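Local coordinates for protein serine proteinase inhibitor 1 (Myxoma virus, PDB 6BJ5) that inhibits serine proteases as a poxvirus member of the serpin family and is important for the virulence of myxoma virus, at residues 41-46 and 144-149; 156-161 and 180-185; 291-296 and 310-315. All blocks are in the same frame, centred on the assembly; numbering follows the deposited sequence.

Contact 1. Residues 41-46 and 144-149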
ATOM      1  N   THR A  41      -5.012   3.449   5.165  1.00 26.97           N
ATOM      2  CA  THR A  41      -5.184   4.076   6.467  1.00 22.14           C
ATOM      3  C   THR A  41      -5.384   5.577   6.343  1.00 25.44           C
ATOM      4  O   THR A  41      -6.204   6.163   7.064  1.00 24.59           O
ATOM      5  CB  THR A  41      -3.966   3.758   7.333  1.00 23.95           C
ATOM      6  OG1 THR A  41      -3.980   2.359   7.650  1.00 25.91           O
ATOM      7  CG2 THR A  41      -3.974   4.578   8.630  1.00 18.59           C
ATOM      8  N   SER A  42      -4.616   6.229   5.459  1.00 21.02           N
ATOM      9  CA  SER A  42      -4.771   7.673   5.294  1.00 22.35           C
ATOM     10  C   SER A  42      -6.146   8.027   4.737  1.00 22.38           C
ATOM     11  O   SER A  42      -6.786   8.972   5.211  1.00 28.96           O
ATOM     12  CB  SER A  42      -3.667   8.214   4.394  1.00 35.71           C
ATOM     13  OG  SER A  42      -2.392   7.900   4.935  1.00 50.79           O
ATOM     14  N   ALA A  43      -6.642   7.242   3.779  1.00 23.82           N
ATOM     15  CA  ALA A  43      -7.965   7.473   3.211  1.00 18.34           C
ATOM     16  C   ALA A  43      -9.050   7.323   4.270  1.00 30.41           C
ATOM     17  O   ALA A  43      -9.910   8.199   4.428  1.00 32.39           O
ATOM     18  CB  ALA A  43      -8.203   6.493   2.056  1.00  8.60           C
ATOM     19  N   LEU A  44      -9.016   6.210   5.011  1.00 26.73           N
ATOM     20  CA  LEU A  44      -9.991   5.964   6.068  1.00 15.16           C
ATOM     21  C   LEU A  44      -9.949   7.063   7.122  1.00 19.34           C
ATOM     22  O   LEU A  44     -10.986   7.422   7.700  1.00  9.72           O
ATOM     23  CB  LEU A  44      -9.719   4.613   6.722  1.00 16.42           C
ATOM     24  CG  LEU A  44      -9.866   3.333   5.911  1.00 21.41           C
ATOM     25  CD1 LEU A  44      -9.606   2.121   6.799  1.00 12.55           C
ATOM     26  CD2 LEU A  44     -11.249   3.257   5.318  1.00 11.08           C
ATOM     27  N   SER A  45      -8.760   7.606   7.388  1.00 19.43           N
ATOM     28  CA  SER A  45      -8.620   8.652   8.395  1.00 23.26           C
ATOM     29  C   SER A  45      -9.352   9.924   7.976  1.00 32.80           C
ATOM     30  O   SER A  45     -10.014  10.571   8.799  1.00 32.99           O
ATOM     31  CB  SER A  45      -7.132   8.909   8.635  1.00 31.55           C
ATOM     32  OG  SER A  45      -6.897   9.891   9.622  1.00 35.21           O
ATOM     33  N   VAL A  46      -9.277  10.274   6.689  1.00 37.00           N
ATOM     34  CA  VAL A  46     -10.068  11.383   6.156  1.00 17.91           C
ATOM     35  C   VAL A  46     -11.552  11.051   6.219  1.00 20.93           C
ATOM     36  O   VAL A  46     -12.356  11.844   6.721  1.00 26.51           O
ATOM     37  CB  VAL A  46      -9.626  11.704   4.718  1.00 27.96           C
ATOM     38  CG1 VAL A  46     -10.555  12.732   4.092  1.00 21.46           C
ATOM     39  CG2 VAL A  46      -8.181  12.203   4.708  1.00 15.90           C
ATOM     40  N   LEU A 144     -13.087  10.200  -2.276  1.00 23.58           N
ATOM     41  CA  LEU A 144     -12.044  10.437  -1.292  1.00 22.27           C
ATOM     42  C   LEU A 144     -10.794   9.778  -1.841  1.00 25.89           C
ATOM     43  O   LEU A 144     -10.800   8.574  -2.111  1.00 18.64           O
ATOM     44  CB  LEU A 144     -12.399   9.842   0.062  1.00 27.37           C
ATOM     45  CG  LEU A 144     -11.614  10.414   1.239  1.00 39.63           C
ATOM     46  CD1 LEU A 144     -12.390  10.194   2.525  1.00 29.65           C
ATOM     47  CD2 LEU A 144     -10.201   9.844   1.355  1.00 30.01           C
ATOM     48  N   LEU A 145      -9.735  10.554  -2.026  1.00 24.00           N
ATOM     49  CA  LEU A 145      -8.578  10.040  -2.735  1.00 26.53           C
ATOM     50  C   LEU A 145      -7.318  10.247  -1.899  1.00 36.28           C
ATOM     51  O   LEU A 145      -7.049  11.365  -1.428  1.00 25.95           O
ATOM     52  CB  LEU A 145      -8.462  10.693  -4.111  1.00 26.25           C
ATOM     53  CG  LEU A 145      -7.183  10.313  -4.849  1.00 41.39           C
ATOM     54  CD1 LEU A 145      -7.306   8.906  -5.372  1.00 32.63           C
ATOM     55  CD2 LEU A 145      -6.915  11.283  -5.979  1.00 52.04           C
ATOM     56  N   SER A 146      -6.567   9.150  -1.712  1.00 28.82           N
ATOM     57  CA  SER A 146      -5.295   9.109  -0.989  1.00 30.55           C
ATOM     58  C   SER A 146      -4.190   8.614  -1.925  1.00 33.76           C
ATOM     59  O   SER A 146      -4.262   7.493  -2.451  1.00 31.48           O
ATOM     60  CB  SER A 146      -5.396   8.194   0.237  1.00 36.82           C
ATOM     61  OG  SER A 146      -4.186   8.161   0.987  1.00 40.79           O
ATOM     62  N   SER A 147      -3.157   9.431  -2.108  1.00 21.03           N
ATOM     63  CA  SER A 147      -2.052   9.118  -3.006  1.00 22.58           C
ATOM     64  C   SER A 147      -0.762   9.011  -2.205  1.00 33.52           C
ATOM     65  O   SER A 147      -0.476   9.882  -1.377  1.00 34.90           O
ATOM     66  CB  SER A 147      -1.892  10.207  -4.052  1.00 23.85           C
ATOM     67  OG  SER A 147      -3.015  10.208  -4.910  1.00 51.96           O
ATOM     68  N   VAL A 148       0.026   7.964  -2.464  1.00 31.80           N
ATOM     69  CA  VAL A 148       1.309   7.761  -1.798  1.00 31.97           C
ATOM     70  C   VAL A 148       2.359   7.551  -2.876  1.00 30.24           C
ATOM     71  O   VAL A 148       2.144   6.765  -3.809  1.00 29.44           O
ATOM     72  CB  VAL A 148       1.299   6.564  -0.823  1.00 21.68           C
ATOM     73  CG1 VAL A 148       2.618   6.497  -0.111  1.00 18.54           C
ATOM     74  CG2 VAL A 148       0.184   6.689   0.195  1.00 18.70           C
ATOM     75  N   ARG A 149       3.493   8.247  -2.751  1.00 24.81           N
ATOM     76  CA  ARG A 149       4.573   8.098  -3.722  1.00 31.58           C
ATOM     77  C   ARG A 149       5.916   7.999  -3.017  1.00 33.87           C
ATOM     78  O   ARG A 149       6.169   8.705  -2.035  1.00 27.83           O
ATOM     79  CB  ARG A 149       4.646   9.279  -4.682  1.00 31.71           C
ATOM     80  CG  ARG A 149       3.381   9.506  -5.487  1.00 43.20           C
ATOM     81  CD  ARG A 149       3.260   8.607  -6.692  1.00 43.44           C
ATOM     82  NE  ARG A 149       2.171   9.074  -7.550  1.00 58.51           N
ATOM     83  CZ  ARG A 149       0.871   8.960  -7.276  1.00 64.86           C
ATOM     84  NH1 ARG A 149       0.460   8.378  -6.151  1.00 53.18           N
ATOM     85  NH2 ARG A 149      -0.023   9.439  -8.139  1.00 72.60           N
TER
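Ala43 and Ser146 bring their CA atoms to 5.2 Å where helix segment 41-46 packs on strand segment 144-149; the two axes approach to 7.6 Å and run in roughly opposite senses, 148° between their N-to-C directions. No hydrogen bond links the two segments, which meet through a small patch of buried side chains. Leu144 provides most of the strand's apolar surface. Its CG stands anti to the backbone N (chi1 -161°), and the two methyls beyond it divide the work. CD1 meets Val46 CG1 at 3.5 Å, the two side chains crossing obliquely, while CD2 turns to the helix backbone, 3.5 Å from Ala43 O and 4.0 Å from Ala43 CB. Val46 also holds its CG1 anti to its own N, which directs that methyl to the leucine. One step along this side of the strand the surface becomes small: Ser146 CB rests on Ala43 CB at 3.8 Å, so two short side chains let helix and strand come close. Ser146 OG, anti to its backbone N (chi1 -178°), lies 3.4 Å from Ser42 CB, but its polar partner is Gly39 O of helix 37-49, one turn before Ala43. Ser42 OG turns back to Tyr38 O within its helix. Both buried hydroxyls therefore find backbone carbonyls of helix 37-49. This packing of a helix behind the large central sheet, with small and serine residues at the interface, is characteristic of the shutter region of serpins. Strand 142-153 is flanked in that sheet by strands 73-81 and 305-314. Arg76 of strand 73-81 donates to Ser42 O, Leu78 packs on Leu144, and Phe94 and Phe98 of helix 88-98 cover Val46.

Contact 2. Residues 156-161 and 180-185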
ATOM      1  N   HIS A 156      23.208   1.119  -0.479  1.00 48.64           N
ATOM      2  CA  HIS A 156      24.258   0.467  -1.265  1.00 34.26           C
ATOM      3  C   HIS A 156      23.592  -0.221  -2.444  1.00 35.28           C
ATOM      4  O   HIS A 156      22.947  -1.265  -2.271  1.00 28.62           O
ATOM      5  CB  HIS A 156      25.024  -0.539  -0.418  1.00 29.47           C
ATOM      6  CG  HIS A 156      25.779   0.090   0.704  1.00 34.77           C
ATOM      7  ND1 HIS A 156      26.040  -0.569   1.886  1.00 30.54           N
ATOM      8  CD2 HIS A 156      26.368   1.306   0.807  1.00 29.55           C
ATOM      9  CE1 HIS A 156      26.716   0.232   2.692  1.00 37.88           C
ATOM     10  NE2 HIS A 156      26.936   1.371   2.059  1.00 44.63           N
ATOM     11  N   VAL A 157      23.747   0.372  -3.634  1.00 32.35           N
ATOM     12  CA  VAL A 157      23.083  -0.133  -4.832  1.00 29.28           C
ATOM     13  C   VAL A 157      23.692  -1.462  -5.253  1.00 32.36           C
ATOM     14  O   VAL A 157      24.813  -1.812  -4.880  1.00 37.95           O
ATOM     15  CB  VAL A 157      23.199   0.883  -5.974  1.00 34.52           C
ATOM     16  CG1 VAL A 157      22.675   2.246  -5.541  1.00 24.46           C
ATOM     17  CG2 VAL A 157      24.662   0.911  -6.490  1.00 25.45           C
ATOM     18  N   PHE A 158      22.936  -2.209  -6.056  1.00 37.99           N
ATOM     19  CA  PHE A 158      23.461  -3.382  -6.738  1.00 27.72           C
ATOM     20  C   PHE A 158      24.162  -2.949  -8.029  1.00 32.59           C
ATOM     21  O   PHE A 158      23.904  -1.876  -8.581  1.00 37.47           O
ATOM     22  CB  PHE A 158      22.350  -4.376  -7.086  1.00 24.58           C
ATOM     23  CG  PHE A 158      21.652  -5.016  -5.899  1.00 33.14           C
ATOM     24  CD1 PHE A 158      21.863  -6.367  -5.606  1.00 39.28           C
ATOM     25  CD2 PHE A 158      20.697  -4.303  -5.148  1.00 22.50           C
ATOM     26  CE1 PHE A 158      21.188  -6.988  -4.555  1.00 44.04           C
ATOM     27  CE2 PHE A 158      20.017  -4.907  -4.084  1.00 15.58           C
ATOM     28  CZ  PHE A 158      20.255  -6.252  -3.790  1.00 42.71           C
ATOM     29  N   ASP A 159      25.052  -3.805  -8.514  1.00 32.22           N
ATOM     30  CA  ASP A 159      25.714  -3.563  -9.780  1.00 30.71           C
ATOM     31  C   ASP A 159      24.953  -4.279 -10.881  1.00 32.30           C
ATOM     32  O   ASP A 159      24.861  -5.513 -10.852  1.00 39.51           O
ATOM     33  CB  ASP A 159      27.144  -4.048  -9.736  1.00 25.87           C
ATOM     34  CG  ASP A 159      27.914  -3.706 -10.994  1.00 41.31           C
ATOM     35  OD1 ASP A 159      27.306  -3.474 -12.069  1.00 39.19           O
ATOM     36  OD2 ASP A 159      29.153  -3.702 -10.903  1.00 41.03           O
ATOM     37  N   PRO A 160      24.399  -3.564 -11.850  1.00 26.23           N
ATOM     38  CA  PRO A 160      23.614  -4.236 -12.891  1.00 30.34           C
ATOM     39  C   PRO A 160      24.409  -5.259 -13.677  1.00 33.76           C
ATOM     40  O   PRO A 160      23.837  -6.276 -14.098  1.00 31.98           O
ATOM     41  CB  PRO A 160      23.170  -3.076 -13.791  1.00 26.86           C
ATOM     42  CG  PRO A 160      23.350  -1.853 -12.980  1.00 26.89           C
ATOM     43  CD  PRO A 160      24.496  -2.117 -12.072  1.00 27.26           C
ATOM     44  N   SER A 161      25.723  -5.039 -13.858  1.00 20.99           N
ATOM     45  CA  SER A 161      26.533  -5.952 -14.663  1.00 16.55           C
ATOM     46  C   SER A 161      26.675  -7.335 -14.034  1.00 24.81           C
ATOM     47  O   SER A 161      27.025  -8.276 -14.746  1.00 36.39           O
ATOM     48  CB  SER A 161      27.919  -5.356 -14.915  1.00 12.40           C
ATOM     49  OG  SER A 161      28.601  -5.193 -13.676  1.00 31.56           O
ATOM     50  N   MET A 180      19.327  -9.926  -9.146  1.00 25.60           N
ATOM     51  CA  MET A 180      20.384  -9.065  -8.645  1.00 21.32           C
ATOM     52  C   MET A 180      21.210  -9.796  -7.589  1.00 27.96           C
ATOM     53  O   MET A 180      20.757 -10.769  -6.977  1.00 26.08           O
ATOM     54  CB  MET A 180      19.776  -7.786  -8.062  1.00 17.10           C
ATOM     55  CG  MET A 180      18.816  -7.087  -8.999  1.00 21.14           C
ATOM     56  SD  MET A 180      18.226  -5.528  -8.307  1.00 25.70           S
ATOM     57  CE  MET A 180      17.247  -6.035  -6.873  1.00 19.29           C
ATOM     58  N   ASN A 181      22.447  -9.331  -7.393  1.00 31.01           N
ATOM     59  CA  ASN A 181      23.372 -10.039  -6.517  1.00 34.44           C
ATOM     60  C   ASN A 181      24.389  -9.052  -5.962  1.00 37.51           C
ATOM     61  O   ASN A 181      25.020  -8.316  -6.731  1.00 34.42           O
ATOM     62  CB  ASN A 181      24.081 -11.163  -7.278  1.00 39.38           C
ATOM     63  CG  ASN A 181      25.045 -11.970  -6.406  1.00 41.44           C
ATOM     64  OD1 ASN A 181      25.210 -11.718  -5.210  1.00 41.36           O
ATOM     65  ND2 ASN A 181      25.695 -12.946  -7.021  1.00 37.14           N
ATOM     66  N   LYS A 182      24.531  -9.020  -4.637  1.00 24.22           N
ATOM     67  CA  LYS A 182      25.530  -8.147  -4.023  1.00 25.69           C
ATOM     68  C   LYS A 182      25.968  -8.692  -2.664  1.00 38.15           C
ATOM     69  O   LYS A 182      25.296  -9.536  -2.046  1.00 29.16           O
ATOM     70  CB  LYS A 182      25.011  -6.712  -3.856  1.00 20.71           C
ATOM     71  CG  LYS A 182      24.179  -6.507  -2.559  1.00 25.38           C
ATOM     72  CD  LYS A 182      23.716  -5.069  -2.440  1.00 31.20           C
ATOM     73  CE  LYS A 182      22.524  -4.929  -1.535  1.00 35.55           C
ATOM     74  NZ  LYS A 182      22.504  -3.544  -0.964  1.00 44.01           N
ATOM     75  N   ILE A 183      27.105  -8.174  -2.198  1.00 37.47           N
ATOM     76  CA  ILE A 183      27.564  -8.385  -0.829  1.00 38.65           C
ATOM     77  C   ILE A 183      27.401  -7.079  -0.075  1.00 35.09           C
ATOM     78  O   ILE A 183      27.701  -5.999  -0.605  1.00 28.23           O
ATOM     79  CB  ILE A 183      29.018  -8.884  -0.766  1.00 29.83           C
ATOM     80  CG1 ILE A 183      29.090 -10.347  -1.216  1.00 22.46           C
ATOM     81  CG2 ILE A 183      29.571  -8.710   0.634  1.00 29.41           C
ATOM     82  CD1 ILE A 183      30.494 -10.824  -1.521  1.00 37.34           C
ATOM     83  N   ASP A 184      26.858  -7.174   1.135  1.00 29.51           N
ATOM     84  CA  ASP A 184      26.536  -5.990   1.915  1.00 41.61           C
ATOM     85  C   ASP A 184      26.360  -6.455   3.353  1.00 37.48           C
ATOM     86  O   ASP A 184      26.042  -7.626   3.604  1.00 38.53           O
ATOM     87  CB  ASP A 184      25.270  -5.307   1.359  1.00 55.66           C
ATOM     88  CG  ASP A 184      25.056  -3.898   1.880  1.00 58.45           C
ATOM     89  OD1 ASP A 184      25.758  -3.496   2.826  1.00 66.14           O
ATOM     90  OD2 ASP A 184      24.179  -3.194   1.324  1.00 54.15           O
ATOM     91  N   THR A 185      26.595  -5.535   4.293  1.00 41.23           N
ATOM     92  CA  THR A 185      26.328  -5.748   5.717  1.00 50.20           C
ATOM     93  C   THR A 185      25.034  -5.059   6.119  1.00 43.10           C
ATOM     94  O   THR A 185      24.896  -3.832   5.979  1.00 29.22           O
ATOM     95  CB  THR A 185      27.498  -5.334   6.617  1.00 61.67           C
ATOM     96  OG1 THR A 185      28.752  -5.705   6.023  1.00 72.12           O
ATOM     97  CG2 THR A 185      27.334  -5.820   8.056  1.00 59.78           C
TER
HETATM   98  O   HOH W   1      23.157  -7.391  -9.228  1.00 27.65           O
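Lys182 sets its CG between the backbone N and the carbonyl carbon (chi1 84°) and then runs extended, which carries CD over the centre of the Phe158 ring, 3.7 Å from the centroid. On the opposite face Met180 bends at chi3 (-66°) and lays CE 4.2 Å from the centroid, displaced toward the rim. With SD over this face too, the methionine makes a Met-aromatic contact, and the ring is sandwiched between two chains that each cross it at about a right angle. Past the ring centre, on the lysine's face, Lys182 NZ, an off-centre cation-pi partner of Phe158, donates to His156 O at 2.7 Å and forms a salt bridge with Asp184 OD2 at 2.9 Å, using that oxygen's anti lone pair. Asp184 OD1 accepts from His156 ND1 at 3.1 Å; OD1 lies close to the imidazole plane, but ND1 meets it from above the carboxylate plane. A water bridges Asp159 O and Asn181 N. The loop thus packs on strand 173-185 beside the 293-302/305-314 turn, where Phe158 bonds by its backbone to Glu303; this is probably near the serpin breach. Asp184 serves a lysine and a histidine at once, which would favour its ionised form; its charge may in turn favour a protonated His156, against the opposing influence of nearby Lys182.

Contact 3. Residues 291-296 and 310-315; sequences TKVLQT and SDTAIT
Leu294 and Ala313 form an antiparallel hydrogen-bonded pair, Leu294 N to Ala313 O at 2.8 Å and Ala313 N to Leu294 O at 2.6 Å. Thr296 and Asp311 repeat the pattern two residues on. At the other end Thr315 N reaches Lys292 O, and Thr291 N approaches Thr315 OG1 very closely at the end of the modelled chain, so the detail of that bond is doubtful. Between these rungs are the non-hydrogen-bonded pairs Val293-Ile314 and Gln295-Thr312, whose side chains share one face of the sheet. Val293 and Ile314 lie side by side, pointing the same way, with CG1 to CG1 at 3.9 Å. Gln295 starts with CG anti to its N (chi1 -156°) and continues extended; its NE2 donates to Thr312 OG1 at 2.8 Å, nearly in the amide plane, with an angle of 152° at the hydrogen. The same nitrogen also donates to Ser36 O, so two acceptors grip the buried amide. Strand 305-314 lies between 142-153 and 293-302, consistent with the N-terminal part of a cleaved serpin reactive loop inserted as strand four of the central sheet; with 293-302 it makes a hairpin. Strand 243-258 continues the sheet beyond 293-302, and helix 37-49 covers the Gln295 face, Leu40 against Gln295 and Ala43 against Thr312 and Ile314.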
ATOM      1  N   THR A 291     -19.709   3.213  -1.550  1.00 30.78           N
ATOM      2  CA  THR A 291     -20.012   2.057  -2.380  1.00 31.64           C
ATOM      3  C   THR A 291     -18.785   1.217  -2.686  1.00 41.63           C
ATOM      4  O   THR A 291     -18.858  -0.012  -2.610  1.00 43.84           O
ATOM      5  CB  THR A 291     -20.625   2.493  -3.713  1.00 29.89           C
ATOM      6  OG1 THR A 291     -21.630   3.497  -3.500  1.00 28.55           O
ATOM      7  CG2 THR A 291     -21.229   1.289  -4.404  1.00 37.83           C
ATOM      8  N   LYS A 292     -17.640   1.848  -2.969  1.00 35.50           N
ATOM      9  CA  LYS A 292     -16.453   1.131  -3.413  1.00 32.78           C
ATOM     10  C   LYS A 292     -15.228   1.719  -2.736  1.00 30.72           C
ATOM     11  O   LYS A 292     -15.139   2.934  -2.547  1.00 26.63           O
ATOM     12  CB  LYS A 292     -16.262   1.148  -4.946  1.00 35.84           C
ATOM     13  CG  LYS A 292     -17.473   0.758  -5.782  1.00 40.61           C
ATOM     14  CD  LYS A 292     -17.232   1.005  -7.276  1.00 58.40           C
ATOM     15  CE  LYS A 292     -18.507   1.454  -8.001  1.00 62.50           C
ATOM     16  NZ  LYS A 292     -18.444   1.246  -9.481  1.00 58.47           N
ATOM     17  N   VAL A 293     -14.281   0.849  -2.393  1.00 27.22           N
ATOM     18  CA  VAL A 293     -12.946   1.259  -1.987  1.00 26.36           C
ATOM     19  C   VAL A 293     -11.975   0.526  -2.892  1.00 33.19           C
ATOM     20  O   VAL A 293     -11.900  -0.712  -2.866  1.00 27.00           O
ATOM     21  CB  VAL A 293     -12.639   0.957  -0.515  1.00 28.85           C
ATOM     22  CG1 VAL A 293     -11.240   1.501  -0.172  1.00 21.60           C
ATOM     23  CG2 VAL A 293     -13.693   1.566   0.397  1.00 21.48           C
ATOM     24  N   LEU A 294     -11.261   1.285  -3.721  1.00 37.11           N
ATOM     25  CA  LEU A 294     -10.327   0.730  -4.686  1.00 30.50           C
ATOM     26  C   LEU A 294      -8.947   1.328  -4.495  1.00 23.71           C
ATOM     27  O   LEU A 294      -8.804   2.532  -4.217  1.00 23.26           O
ATOM     28  CB  LEU A 294     -10.801   0.972  -6.117  1.00 32.25           C
ATOM     29  CG  LEU A 294     -12.180   0.389  -6.413  1.00 44.23           C
ATOM     30  CD1 LEU A 294     -12.555   0.630  -7.870  1.00 44.66           C
ATOM     31  CD2 LEU A 294     -12.239  -1.093  -6.050  1.00 50.07           C
ATOM     32  N   GLN A 295      -7.942   0.464  -4.611  1.00 14.69           N
ATOM     33  CA  GLN A 295      -6.543   0.864  -4.548  1.00 22.87           C
ATOM     34  C   GLN A 295      -5.792   0.302  -5.750  1.00 27.24           C
ATOM     35  O   GLN A 295      -5.823  -0.908  -6.014  1.00 22.17           O
ATOM     36  CB  GLN A 295      -5.892   0.387  -3.243  1.00 21.30           C
ATOM     37  CG  GLN A 295      -4.684   1.201  -2.848  1.00 25.05           C
ATOM     38  CD  GLN A 295      -3.911   0.604  -1.699  1.00 32.51           C
ATOM     39  OE1 GLN A 295      -3.180  -0.383  -1.853  1.00 33.50           O
ATOM     40  NE2 GLN A 295      -4.103   1.180  -0.517  1.00 18.18           N
ATOM     41  N   THR A 296      -5.103   1.170  -6.470  1.00 29.52           N
ATOM     42  CA  THR A 296      -4.174   0.721  -7.487  1.00 24.51           C
ATOM     43  C   THR A 296      -2.775   1.117  -7.035  1.00 21.71           C
ATOM     44  O   THR A 296      -2.526   2.278  -6.671  1.00 19.66           O
ATOM     45  CB  THR A 296      -4.504   1.303  -8.860  1.00 26.12           C
ATOM     46  OG1 THR A 296      -4.277   2.707  -8.841  1.00 39.09           O
ATOM     47  CG2 THR A 296      -5.946   1.067  -9.203  1.00 27.41           C
ATOM     48  N   SER A 310       0.933   4.488  -4.910  1.00 22.00           N
ATOM     49  CA  SER A 310      -0.367   3.935  -4.560  1.00 21.33           C
ATOM     50  C   SER A 310      -1.416   5.036  -4.454  1.00 30.63           C
ATOM     51  O   SER A 310      -1.177   6.087  -3.846  1.00 21.04           O
ATOM     52  CB  SER A 310      -0.294   3.151  -3.256  1.00 20.48           C
ATOM     53  OG  SER A 310      -1.560   2.579  -2.979  1.00 42.09           O
ATOM     54  N   ASP A 311      -2.591   4.768  -5.030  1.00 31.78           N
ATOM     55  CA  ASP A 311      -3.736   5.671  -4.952  1.00 28.90           C
ATOM     56  C   ASP A 311      -4.938   4.886  -4.462  1.00 29.18           C
ATOM     57  O   ASP A 311      -5.293   3.865  -5.061  1.00 35.71           O
ATOM     58  CB  ASP A 311      -4.025   6.306  -6.307  1.00 28.35           C
ATOM     59  CG  ASP A 311      -2.872   7.136  -6.801  1.00 45.57           C
ATOM     60  OD1 ASP A 311      -2.422   8.024  -6.043  1.00 48.83           O
ATOM     61  OD2 ASP A 311      -2.388   6.874  -7.924  1.00 62.80           O
ATOM     62  N   THR A 312      -5.542   5.340  -3.365  1.00 32.46           N
ATOM     63  CA  THR A 312      -6.732   4.715  -2.798  1.00 29.47           C
ATOM     64  C   THR A 312      -7.929   5.615  -3.040  1.00 23.17           C
ATOM     65  O   THR A 312      -7.882   6.811  -2.730  1.00 25.84           O
ATOM     66  CB  THR A 312      -6.554   4.449  -1.301  1.00 31.10           C
ATOM     67  OG1 THR A 312      -5.405   3.615  -1.105  1.00 25.45           O
ATOM     68  CG2 THR A 312      -7.781   3.767  -0.724  1.00 17.02           C
ATOM     69  N   ALA A 313      -8.982   5.048  -3.618  1.00 22.90           N
ATOM     70  CA  ALA A 313     -10.191   5.791  -3.964  1.00 27.69           C
ATOM     71  C   ALA A 313     -11.399   5.226  -3.224  1.00 23.65           C
ATOM     72  O   ALA A 313     -11.774   4.068  -3.443  1.00 31.57           O
ATOM     73  CB  ALA A 313     -10.438   5.741  -5.474  1.00 15.04           C
ATOM     74  N   ILE A 314     -12.038   6.056  -2.398  1.00 21.39           N
ATOM     75  CA  ILE A 314     -13.261   5.680  -1.685  1.00 30.80           C
ATOM     76  C   ILE A 314     -14.459   6.313  -2.390  1.00 26.55           C
ATOM     77  O   ILE A 314     -14.530   7.543  -2.538  1.00 18.69           O
ATOM     78  CB  ILE A 314     -13.203   6.069  -0.198  1.00 24.75           C
ATOM     79  CG1 ILE A 314     -12.106   5.250   0.482  1.00 24.31           C
ATOM     80  CG2 ILE A 314     -14.556   5.750   0.473  1.00 22.46           C
ATOM     81  CD1 ILE A 314     -11.826   5.596   1.927  1.00 17.45           C
ATOM     82  N   THR A 315     -15.443   5.467  -2.714  1.00 33.78           N
ATOM     83  CA  THR A 315     -16.494   5.666  -3.731  1.00 35.98           C
ATOM     84  C   THR A 315     -16.080   6.515  -4.904  1.00 39.10           C
ATOM     85  O   THR A 315     -15.989   5.969  -6.009  1.00 34.28           O
ATOM     86  CB  THR A 315     -17.766   6.267  -3.123  1.00 37.55           C
ATOM     87  OG1 THR A 315     -18.434   5.248  -2.377  1.00 52.33           O
ATOM     88  CG2 THR A 315     -18.696   6.756  -4.192  1.00 42.44           C
TER

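Contacts 1 and 3 are neighbours, their centres about 9 Å apart: strand 142-153 of contact 1 pairs with strand 305-314, the probable inserted reactive loop, which contact 3 joins to strand 293-302. At their junction Ser147 OG lies 2.5 Å from Asp311 OD1, a probable hydrogen bond, and the same oxygen takes a salt bridge from Arg149. Contact 2, toward the hairpin turn at Glu303, lies where strands 173-185 and 164-170, sheet C in other serpins, continue from strand 243-258; its centre is about 34 Å from that of contact 1 and 36 Å from that of contact 3. An N-acetylglucosamine of a protein-attached glycan, not a pocket ligand, lies about 13 Å from the Leu294 side chain.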